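Local coordinates for protein histidinol dehydrogenase (Elizabethkingia anophelis NUHP1, PDB 6AN0) that probably catalyses the last step of histidine biosynthesis, the two successive NAD-dependent oxidations of L-histidinol to L-histidine, with one zinc ion per subunit, at residues A[93-105]-A[143-155]. Sequence-based numbering, arbitrary orientation.
With EDO (1,2-ethanediol), chain C.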
loop_
_atom_site.group_PDB
_atom_site.type_symbol
_atom_site.label_atom_id
_atom_site.label_comp_id
_atom_site.label_asym_id
_atom_site.label_seq_id
_atom_site.Cartn_x
_atom_site.Cartn_y
_atom_site.Cartn_z
ATOM N N ALA A 93 20.657 0.776 18.524
ATOM C CA ALA A 93 19.832 0.443 17.365
ATOM C C ALA A 93 18.641 1.392 17.241
ATOM O O ALA A 93 18.343 1.892 16.151
ATOM C CB ALA A 93 19.362 -1.007 17.465
ATOM N N ALA A 94 17.941 1.647 18.351
ATOM C CA ALA A 94 16.757 2.504 18.299
ATOM C C ALA A 94 17.109 3.902 17.800
ATOM O O ALA A 94 16.351 4.510 17.030
ATOM C CB ALA A 94 16.105 2.586 19.681
ATOM N N SER A 95 18.253 4.429 18.230
ATOM C CA SER A 95 18.647 5.763 17.795
ATOM C C SER A 95 18.861 5.812 16.287
ATOM O O SER A 95 18.428 6.765 15.626
ATOM C CB SER A 95 19.903 6.206 18.542
ATOM O OG SER A 95 19.585 6.617 19.860
ATOM N N ASN A 96 19.513 4.793 15.724
ATOM C CA ASN A 96 19.780 4.778 14.289
ATOM C C ASN A 96 18.505 4.597 13.486
ATOM O O ASN A 96 18.313 5.262 12.460
ATOM C CB ASN A 96 20.773 3.668 13.954
ATOM C CG ASN A 96 22.169 3.987 14.420
ATOM O OD1 ASN A 96 22.487 5.145 14.654
ATOM N ND2 ASN A 96 23.010 2.964 14.562
ATOM N N ILE A 97 17.636 3.681 13.924
ATOM C CA ILE A 97 16.342 3.497 13.276
ATOM C C ILE A 97 15.521 4.784 13.342
ATOM O O ILE A 97 14.903 5.201 12.349
ATOM C CB ILE A 97 15.600 2.309 13.929
ATOM C CG1 ILE A 97 16.334 0.996 13.626
ATOM C CG2 ILE A 97 14.139 2.252 13.455
ATOM C CD1 ILE A 97 15.983 -0.161 14.583
ATOM N N GLU A 98 15.502 5.435 14.507
ATOM C CA GLU A 98 14.729 6.668 14.632
ATOM C C GLU A 98 15.277 7.746 13.708
ATOM O O GLU A 98 14.515 8.453 13.039
ATOM C CB GLU A 98 14.738 7.163 16.085
ATOM C CG GLU A 98 13.810 8.362 16.306
ATOM C CD GLU A 98 13.742 8.805 17.764
ATOM O OE1 GLU A 98 14.588 8.357 18.566
ATOM O OE2 GLU A 98 12.839 9.599 18.104
ATOM N N LYS A 99 16.603 7.876 13.650
ATOM C CA LYS A 99 17.199 8.920 12.825
ATOM C C LYS A 99 16.859 8.721 11.349
ATOM O O LYS A 99 16.476 9.674 10.653
ATOM C CB LYS A 99 18.709 8.945 13.052
ATOM C CG LYS A 99 19.416 10.113 12.409
ATOM C CD LYS A 99 20.855 10.246 12.904
ATOM C CE LYS A 99 21.581 11.350 12.147
ATOM N NZ LYS A 99 23.029 11.408 12.506
ATOM N N PHE A 100 16.972 7.487 10.854
ATOM C CA PHE A 100 16.723 7.251 9.435
ATOM C C PHE A 100 15.247 7.407 9.084
ATOM O O PHE A 100 14.913 7.966 8.030
ATOM C CB PHE A 100 17.208 5.853 9.022
ATOM C CG PHE A 100 17.001 5.553 7.552
ATOM C CD1 PHE A 100 17.665 6.297 6.585
ATOM C CD2 PHE A 100 16.155 4.528 7.141
ATOM C CE1 PHE A 100 17.498 6.038 5.223
ATOM C CE2 PHE A 100 15.982 4.250 5.775
ATOM C CZ PHE A 100 16.656 5.004 4.814
ATOM N N HIS A 101 14.341 6.921 9.941
ATOM C CA HIS A 101 12.923 7.049 9.600
ATOM C C HIS A 101 12.421 8.472 9.779
ATOM O O HIS A 101 11.506 8.897 9.060
ATOM C CB HIS A 101 12.081 6.072 10.419
ATOM C CG HIS A 101 12.252 4.661 9.968
ATOM N ND1 HIS A 101 13.340 3.896 10.331
ATOM C CD2 HIS A 101 11.524 3.906 9.112
ATOM C CE1 HIS A 101 13.255 2.712 9.744
ATOM N NE2 HIS A 101 12.166 2.696 8.994
ATOM N N ALA A 102 13.007 9.229 10.709
ATOM C CA ALA A 102 12.606 10.623 10.837
ATOM C C ALA A 102 12.946 11.413 9.582
ATOM O O ALA A 102 12.242 12.373 9.251
ATOM C CB ALA A 102 13.269 11.258 12.063
ATOM N N SER A 103 14.009 11.019 8.865
ATOM C CA SER A 103 14.433 11.742 7.664
ATOM C C SER A 103 13.440 11.576 6.522
ATOM O O SER A 103 13.494 12.333 5.550
ATOM C CB SER A 103 15.824 11.271 7.213
ATOM O OG SER A 103 15.766 9.976 6.597
ATOM N N GLN A 104 12.530 10.608 6.620
ATOM C CA GLN A 104 11.572 10.332 5.556
ATOM C C GLN A 104 10.376 11.278 5.577
ATOM O O GLN A 104 9.559 11.236 4.647
ATOM C CB GLN A 104 11.106 8.865 5.650
ATOM C CG GLN A 104 12.278 7.866 5.521
ATOM C CD GLN A 104 11.875 6.425 5.829
ATOM O OE1 GLN A 104 10.738 6.161 6.227
ATOM N NE2 GLN A 104 12.807 5.489 5.644
ATOM N N LYS A 105 10.265 12.133 6.593
ATOM C CA LYS A 105 9.177 13.103 6.641
ATOM C C LYS A 105 9.348 14.108 5.510
ATOM O O LYS A 105 10.453 14.585 5.254
ATOM C CB LYS A 105 9.164 13.838 7.987
ATOM C CG LYS A 105 8.945 12.927 9.194
ATOM C CD LYS A 105 8.806 13.710 10.505
ATOM C CE LYS A 105 8.452 12.762 11.642
ATOM N NZ LYS A 105 8.112 13.438 12.925
ATOM N N THR A 143 12.211 -6.629 15.757
ATOM C CA THR A 143 11.032 -6.231 14.992
ATOM C C THR A 143 10.188 -5.205 15.742
ATOM O O THR A 143 9.511 -4.379 15.116
ATOM C CB THR A 143 10.214 -7.478 14.647
ATOM O OG1 THR A 143 11.047 -8.366 13.904
ATOM C CG2 THR A 143 8.994 -7.125 13.793
ATOM N N VAL A 144 10.206 -5.239 17.077
ATOM C CA VAL A 144 9.500 -4.220 17.850
ATOM C C VAL A 144 10.031 -2.831 17.506
ATOM O O VAL A 144 9.258 -1.891 17.286
ATOM C CB VAL A 144 9.608 -4.510 19.357
ATOM C CG1 VAL A 144 8.953 -3.394 20.152
ATOM C CG2 VAL A 144 8.976 -5.865 19.684
ATOM N N LEU A 145 11.361 -2.682 17.453
ATOM C CA LEU A 145 11.940 -1.394 17.059
ATOM C C LEU A 145 11.536 -1.006 15.642
ATOM O O LEU A 145 11.202 0.158 15.378
ATOM C CB LEU A 145 13.470 -1.435 17.155
ATOM C CG LEU A 145 14.085 -1.631 18.536
ATOM C CD1 LEU A 145 15.607 -1.708 18.423
ATOM C CD2 LEU A 145 13.649 -0.508 19.476
ATOM N N MET A 146 11.577 -1.966 14.714
ATOM C CA MET A 146 11.361 -1.674 13.297
ATOM C C MET A 146 9.943 -1.185 13.013
ATOM O O MET A 146 9.724 -0.432 12.053
ATOM C CB MET A 146 11.632 -2.926 12.454
ATOM C CG MET A 146 13.074 -3.421 12.483
ATOM S SD MET A 146 14.207 -2.224 11.737
ATOM C CE MET A 146 15.811 -2.880 12.228
ATOM N N LEU A 147 8.963 -1.652 13.777
ATOM C CA LEU A 147 7.572 -1.283 13.546
ATOM C C LEU A 147 7.086 -0.225 14.520
ATOM O O LEU A 147 6.325 0.665 14.128
ATOM C CB LEU A 147 6.669 -2.518 13.646
ATOM C CG LEU A 147 7.060 -3.637 12.682
ATOM C CD1 LEU A 147 6.163 -4.853 12.895
ATOM C CD2 LEU A 147 6.996 -3.186 11.216
ATOM N N GLY A 148 7.564 -0.278 15.765
ATOM C CA GLY A 148 7.118 0.684 16.764
ATOM C C GLY A 148 7.678 2.081 16.548
ATOM O O GLY A 148 6.995 3.076 16.800
ATOM N N ILE A 149 8.925 2.183 16.095
ATOM C CA ILE A 149 9.561 3.501 16.013
ATOM C C ILE A 149 8.907 4.339 14.913
ATOM O O ILE A 149 8.559 5.507 15.167
ATOM C CB ILE A 149 11.091 3.381 15.830
ATOM C CG1 ILE A 149 11.739 2.961 17.157
ATOM C CG2 ILE A 149 11.697 4.724 15.364
ATOM C CD1 ILE A 149 13.260 2.755 17.097
ATOM N N PRO A 150 8.722 3.840 13.687
ATOM C CA PRO A 150 8.074 4.703 12.688
ATOM C C PRO A 150 6.617 4.994 13.017
ATOM O O PRO A 150 6.120 6.075 12.670
ATOM C CB PRO A 150 8.226 3.919 11.371
ATOM C CG PRO A 150 8.637 2.541 11.752
ATOM C CD PRO A 150 9.339 2.649 13.058
ATOM N N ALA A 151 5.915 4.064 13.681
ATOM C CA ALA A 151 4.569 4.372 14.158
ATOM C C ALA A 151 4.578 5.581 15.084
ATOM O O ALA A 151 3.714 6.459 14.983
ATOM C CB ALA A 151 3.969 3.157 14.881
ATOM N N GLN A 152 5.532 5.629 16.015
ATOM C CA GLN A 152 5.604 6.766 16.926
ATOM C C GLN A 152 5.949 8.042 16.176
ATOM O O GLN A 152 5.331 9.086 16.408
ATOM C CB GLN A 152 6.620 6.489 18.042
ATOM C CG GLN A 152 6.186 5.399 19.020
ATOM C CD GLN A 152 5.070 5.842 19.974
ATOM O OE1 GLN A 152 4.212 6.663 19.624
ATOM N NE2 GLN A 152 5.088 5.300 21.191
ATOM N N LEU A 153 6.899 7.966 15.242
ATOM C CA LEU A 153 7.314 9.148 14.496
ATOM C C LEU A 153 6.188 9.714 13.650
ATOM O O LEU A 153 6.101 10.937 13.471
ATOM C CB LEU A 153 8.506 8.812 13.602
ATOM C CG LEU A 153 9.867 8.699 14.290
ATOM C CD1 LEU A 153 10.851 8.076 13.307
ATOM C CD2 LEU A 153 10.351 10.076 14.737
ATOM N N ALA A 154 5.333 8.841 13.110
ATOM C CA ALA A 154 4.189 9.271 12.315
ATOM C C ALA A 154 3.120 9.975 13.146
ATOM O O ALA A 154 2.275 10.677 12.575
ATOM C CB ALA A 154 3.561 8.061 11.610
ATOM N N GLY A 155 3.130 9.802 14.465
ATOM C CA GLY A 155 2.089 10.371 15.305
ATOM C C GLY A 155 0.907 9.457 15.542
ATOM O O GLY A 155 -0.165 9.940 15.926
HETATM C C1 EDO C . 10.755 6.726 19.296
HETATM O O1 EDO C . 10.050 7.777 18.624
HETATM C C2 EDO C . 9.816 5.961 20.217
HETATM O O2 EDO C . 9.495 6.733 21.382
HETATM O O HOH W 1 7.507 12.962 15.286
#
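A helix-helix packing inside the histidinol dehydrogenase fold sets Ile97, on the C-terminal part of helix 84-102, against Ile149 and its neighbours on helix 142-154; the axes of 93-102 and 143-154 cross at -46°, 9.5 Å apart. Ile97 projects between Leu145, Met146 and Ile149. Its CG1 lies beside the backbone N (chi1 -67°) and CD1 continues roughly anti (chi2 160°), meeting Met146 CE at 3.6 Å and Leu145 CB, while CG2 meets Ile149 CD1. That same Ile149 methyl reaches Ala94 O, and Ile149 CG2 packs on Glu98 CA at 3.7 Å. Farther along, Leu153 puts CD1 against His101 CB and the backbone of Glu98 and Ala102. The His101 ring approaches Pro150 CB obliquely; it is held from within its own helix, ND1 giving a 2.9 Å hydrogen bond, in the ring plane, to Ile97 O, which also accepts from His101 N on the opposite face of its carbonyl plane. Pro150, lacking an N-H, kinks its helix. Val144 and Ala151 rest on strand 158-163, and Phe100 packs on Cys119 of the second subunit. In the turn that follows 93-102, Lys105, extended beyond CG, brings NZ to Leu153 O in a weak 3.3 Å hydrogen bond.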